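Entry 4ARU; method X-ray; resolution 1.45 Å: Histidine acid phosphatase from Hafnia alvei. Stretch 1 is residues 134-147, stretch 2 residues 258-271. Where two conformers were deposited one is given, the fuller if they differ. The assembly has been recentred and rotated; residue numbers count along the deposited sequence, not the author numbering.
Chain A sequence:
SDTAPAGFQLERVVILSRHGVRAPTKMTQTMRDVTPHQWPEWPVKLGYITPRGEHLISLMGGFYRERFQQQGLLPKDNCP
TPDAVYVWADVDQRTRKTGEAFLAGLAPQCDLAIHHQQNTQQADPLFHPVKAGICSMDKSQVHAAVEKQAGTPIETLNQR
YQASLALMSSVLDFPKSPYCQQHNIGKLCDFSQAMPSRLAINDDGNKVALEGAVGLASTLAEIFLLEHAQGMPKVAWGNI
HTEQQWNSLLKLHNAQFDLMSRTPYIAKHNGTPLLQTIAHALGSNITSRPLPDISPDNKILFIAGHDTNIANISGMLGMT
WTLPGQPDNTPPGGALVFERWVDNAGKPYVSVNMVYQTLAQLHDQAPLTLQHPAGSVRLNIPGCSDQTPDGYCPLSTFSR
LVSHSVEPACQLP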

# COMPACT_ATOMS: atom_id res chain seq x y z
N ILE A 134 8.62 6.45 -18.40
CA ILE A 134 8.29 7.88 -18.33
C ILE A 134 9.52 8.66 -17.87
O ILE A 134 9.83 9.74 -18.40
CB ILE A 134 7.13 8.14 -17.36
CG1 ILE A 134 5.83 7.39 -17.77
CG2 ILE A 134 6.84 9.63 -17.16
CD1 ILE A 134 5.23 7.79 -19.13
N CYS A 135 10.22 8.09 -16.90
CA CYS A 135 11.40 8.72 -16.36
C CYS A 135 12.33 7.66 -15.80
O CYS A 135 11.94 6.51 -15.58
CB CYS A 135 11.01 9.72 -15.28
SG CYS A 135 10.22 9.01 -13.82
N SER A 136 13.56 8.05 -15.53
CA SER A 136 14.54 7.09 -15.05
C SER A 136 15.27 7.66 -13.84
O SER A 136 15.34 8.87 -13.70
CB SER A 136 15.56 6.78 -16.12
OG SER A 136 16.32 5.66 -15.67
N MET A 137 15.81 6.79 -13.02
CA MET A 137 16.59 7.21 -11.86
C MET A 137 18.06 7.07 -12.18
O MET A 137 18.45 6.32 -13.09
CB MET A 137 16.24 6.34 -10.68
CG MET A 137 14.79 6.56 -10.21
SD MET A 137 14.45 5.72 -8.67
CE MET A 137 14.42 4.02 -9.17
N ASP A 138 18.86 7.87 -11.48
CA ASP A 138 20.32 7.83 -11.61
C ASP A 138 20.83 6.87 -10.54
O ASP A 138 20.54 7.05 -9.36
CB ASP A 138 20.90 9.23 -11.46
CG ASP A 138 22.41 9.23 -11.41
OD1 ASP A 138 22.96 8.91 -10.35
OD2 ASP A 138 23.04 9.54 -12.46
N LYS A 139 21.57 5.85 -10.96
CA LYS A 139 22.00 4.76 -10.09
C LYS A 139 22.80 5.27 -8.89
O LYS A 139 22.59 4.85 -7.76
CB LYS A 139 22.85 3.75 -10.86
CG LYS A 139 22.16 3.02 -12.01
CD LYS A 139 23.08 1.93 -12.57
CE LYS A 139 23.44 0.93 -11.45
NZ LYS A 139 23.72 -0.49 -11.86
N SER A 140 23.74 6.20 -9.14
CA SER A 140 24.52 6.71 -8.01
C SER A 140 23.62 7.45 -7.00
O SER A 140 23.80 7.35 -5.76
CB SER A 140 25.66 7.61 -8.47
OG SER A 140 25.17 8.83 -8.99
N GLN A 141 22.63 8.18 -7.51
CA GLN A 141 21.71 8.88 -6.64
C GLN A 141 20.82 7.93 -5.83
O GLN A 141 20.51 8.20 -4.69
CB GLN A 141 20.92 9.93 -7.43
CG GLN A 141 21.80 11.03 -7.98
CD GLN A 141 20.99 12.14 -8.63
OE1 GLN A 141 20.02 12.66 -8.06
NE2 GLN A 141 21.39 12.53 -9.80
N VAL A 142 20.39 6.82 -6.42
CA VAL A 142 19.66 5.82 -5.69
C VAL A 142 20.47 5.31 -4.51
O VAL A 142 19.99 5.22 -3.39
CB VAL A 142 19.21 4.63 -6.59
CG1 VAL A 142 18.53 3.58 -5.76
CG2 VAL A 142 18.32 5.18 -7.73
N HIS A 143 21.70 4.90 -4.79
CA HIS A 143 22.54 4.34 -3.72
C HIS A 143 22.69 5.38 -2.56
O HIS A 143 22.51 5.04 -1.39
CB HIS A 143 23.93 4.02 -4.28
CG HIS A 143 24.01 2.76 -5.09
ND1 HIS A 143 23.88 1.51 -4.53
CD2 HIS A 143 24.17 2.55 -6.42
CE1 HIS A 143 24.03 0.58 -5.46
NE2 HIS A 143 24.18 1.18 -6.63
N ALA A 144 22.94 6.64 -2.92
CA ALA A 144 23.13 7.67 -1.91
C ALA A 144 21.85 7.96 -1.17
O ALA A 144 21.86 8.12 0.05
CB ALA A 144 23.68 8.94 -2.53
N ALA A 145 20.72 7.98 -1.87
CA ALA A 145 19.45 8.28 -1.22
C ALA A 145 19.02 7.19 -0.25
O ALA A 145 18.50 7.46 0.84
CB ALA A 145 18.37 8.51 -2.29
N VAL A 146 19.23 5.92 -0.60
CA VAL A 146 18.89 4.82 0.27
C VAL A 146 19.78 4.85 1.52
O VAL A 146 19.29 4.64 2.64
CB VAL A 146 18.95 3.48 -0.49
CG1 VAL A 146 18.80 2.31 0.47
CG2 VAL A 146 17.86 3.42 -1.56
N GLU A 147 21.06 5.14 1.34
CA GLU A 147 21.95 5.24 2.50
C GLU A 147 21.50 6.36 3.42
O GLU A 147 21.48 6.18 4.66
CB GLU A 147 23.39 5.43 2.07
CG GLU A 147 24.29 5.58 3.29
CD GLU A 147 25.77 5.46 3.00
OE1 GLU A 147 26.17 4.81 2.00
OE2 GLU A 147 26.58 6.00 3.82
N ASP A 258 10.41 1.24 3.96
CA ASP A 258 10.90 2.59 4.23
C ASP A 258 12.07 2.90 3.30
O ASP A 258 12.15 3.98 2.68
CB ASP A 258 11.36 2.70 5.68
CG ASP A 258 11.77 4.11 6.04
OD1 ASP A 258 10.97 5.07 5.84
OD2 ASP A 258 12.92 4.32 6.47
N LEU A 259 12.97 1.94 3.14
CA LEU A 259 14.15 2.16 2.36
C LEU A 259 13.94 2.14 0.86
O LEU A 259 14.50 2.97 0.12
CB LEU A 259 15.22 1.09 2.73
CG LEU A 259 15.72 1.16 4.17
CD1 LEU A 259 16.78 0.07 4.39
CD2 LEU A 259 16.19 2.52 4.64
N MET A 260 13.13 1.20 0.40
CA MET A 260 13.00 0.94 -1.03
C MET A 260 11.79 1.63 -1.67
O MET A 260 11.70 1.73 -2.90
CB MET A 260 12.99 -0.57 -1.26
CG MET A 260 14.23 -1.27 -0.69
SD MET A 260 15.84 -0.54 -1.03
CE MET A 260 15.71 -0.53 -2.81
N SER A 261 10.88 2.13 -0.85
CA SER A 261 9.71 2.82 -1.35
C SER A 261 9.44 4.20 -0.74
O SER A 261 8.87 5.07 -1.43
CB SER A 261 8.47 1.95 -1.21
OG SER A 261 8.61 0.81 -2.09
N ARG A 262 9.81 4.45 0.51
CA ARG A 262 9.59 5.77 1.10
C ARG A 262 10.68 6.77 0.87
O ARG A 262 10.43 7.94 0.83
CB ARG A 262 9.30 5.68 2.62
CG ARG A 262 8.09 4.85 2.98
CD ARG A 262 7.66 5.02 4.45
NE ARG A 262 7.21 6.38 4.66
CZ ARG A 262 7.92 7.37 5.19
NH1 ARG A 262 9.15 7.21 5.61
NH2 ARG A 262 7.43 8.59 5.22
N THR A 263 11.90 6.29 0.73
CA THR A 263 13.03 7.17 0.39
C THR A 263 12.64 8.23 -0.65
O THR A 263 12.23 7.84 -1.73
CB THR A 263 14.17 6.33 -0.21
OG1 THR A 263 14.67 5.48 0.81
CG2 THR A 263 15.31 7.20 -0.79
N PRO A 264 12.72 9.53 -0.33
CA PRO A 264 12.09 10.52 -1.22
C PRO A 264 12.54 10.45 -2.70
O PRO A 264 11.71 10.54 -3.58
CB PRO A 264 12.40 11.85 -0.56
CG PRO A 264 12.33 11.48 0.90
CD PRO A 264 13.04 10.14 0.99
N TYR A 265 13.81 10.26 -2.95
CA TYR A 265 14.28 10.21 -4.35
C TYR A 265 13.57 9.12 -5.13
O TYR A 265 13.15 9.28 -6.28
CB TYR A 265 15.79 10.01 -4.39
CG TYR A 265 16.38 10.02 -5.78
CD1 TYR A 265 16.57 11.20 -6.47
CD2 TYR A 265 16.71 8.85 -6.41
CE1 TYR A 265 17.10 11.19 -7.74
CE2 TYR A 265 17.24 8.84 -7.67
CZ TYR A 265 17.42 10.02 -8.33
OH TYR A 265 17.93 9.99 -9.61
N ILE A 266 13.43 7.96 -4.52
CA ILE A 266 12.77 6.85 -5.18
C ILE A 266 11.27 7.14 -5.24
O ILE A 266 10.61 6.93 -6.28
CB ILE A 266 13.02 5.53 -4.41
CG1 ILE A 266 14.50 5.17 -4.46
CG2 ILE A 266 12.16 4.42 -4.97
CD1 ILE A 266 14.87 3.92 -3.70
N ALA A 267 10.70 7.55 -4.10
CA ALA A 267 9.27 7.75 -3.98
C ALA A 267 8.77 8.78 -5.04
O ALA A 267 7.74 8.53 -5.64
CB ALA A 267 8.96 8.28 -2.61
N LYS A 268 9.52 9.83 -5.30
CA LYS A 268 9.01 10.83 -6.26
C LYS A 268 9.10 10.33 -7.68
O LYS A 268 8.30 10.77 -8.52
CB LYS A 268 9.69 12.18 -6.10
CG LYS A 268 11.11 12.20 -6.60
CD LYS A 268 11.83 13.44 -6.16
CE LYS A 268 13.14 13.58 -6.87
NZ LYS A 268 13.82 14.89 -6.62
N HIS A 269 10.05 9.44 -7.99
CA HIS A 269 10.15 8.92 -9.35
C HIS A 269 9.03 7.92 -9.60
O HIS A 269 8.58 7.81 -10.75
CB HIS A 269 11.53 8.30 -9.63
CG HIS A 269 12.58 9.30 -9.94
ND1 HIS A 269 13.28 9.99 -8.96
CD2 HIS A 269 13.05 9.76 -11.12
CE1 HIS A 269 14.10 10.84 -9.53
NE2 HIS A 269 14.02 10.69 -10.84
N ASN A 270 8.62 7.17 -8.59
CA ASN A 270 7.59 6.14 -8.77
C ASN A 270 6.20 6.66 -8.48
O ASN A 270 5.22 6.07 -8.96
CB ASN A 270 7.91 4.93 -7.92
CG ASN A 270 9.14 4.17 -8.40
OD1 ASN A 270 9.09 3.51 -9.42
ND2 ASN A 270 10.25 4.28 -7.68
N GLY A 271 6.12 7.76 -7.72
CA GLY A 271 4.87 8.26 -7.19
C GLY A 271 4.31 9.53 -7.77
O GLY A 271 3.20 9.92 -7.40
O HOH W 1 15.71 11.95 -12.46
O HOH W 2 13.98 11.28 -14.08

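This is a mainly apolar packing of helix 139-147 and the loop before it against helix 264-271 and the end of the helix that precedes it, fastened by a single direct hydrogen bond at the hydroxyl of Tyr265. The axes of helices 139-147 and 264-271 come within 9.3 Å, with 124° between their N-to-C directions, and the contact buries 632 Å² in all.

Tyr265, with chi1 in the t well, is the most heavily covered residue. Its CB meets CB of Ala145 at 3.6 Å; the short alanine side chain lets the backbones draw close here, with the CA atoms of the two residues 6.3 Å apart. Farther out, CB of Gln141 lies over one face of the ring, 4.0 Å from the centroid of the Tyr265 ring, while CG2 of Val142 reaches the edge, 3.8 Å from Tyr265 CE2. The phenol is long enough to set its OH at the start of the opposing helix, where Asp138 N donates to Tyr265 OH over 3.0 Å, nearly straight at 170°. Asp138 is the N-cap, its OD1 accepting from Gln141 N at 3.0 Å, so backbone and side chain of one residue tie the helix start in two directions.

Met137, buried, has an unbranched side chain that lies against both rings: its CG sits over the face of His269, 3.8 Å from that ring's centroid, and its CB is 4.0 Å from Tyr265 CE2. Its SD lies 4.2 Å from Ile266 CG1. The imidazole is steadied by His269 ND1 donating to Tyr265 O at 2.8 Å, and NE2 meets two waters, which link it to Ser136 O, each with one weak bond.

At the other end, branched Val146 fills the space beside Ile266, with Val146 CG2 3.7 Å from Ile266 CD1. Thr263 suits this apolar border because its OG1 donates to Leu259 O at 2.6 Å, while its methyl CG2 packs 3.7 Å from Ala145 CB.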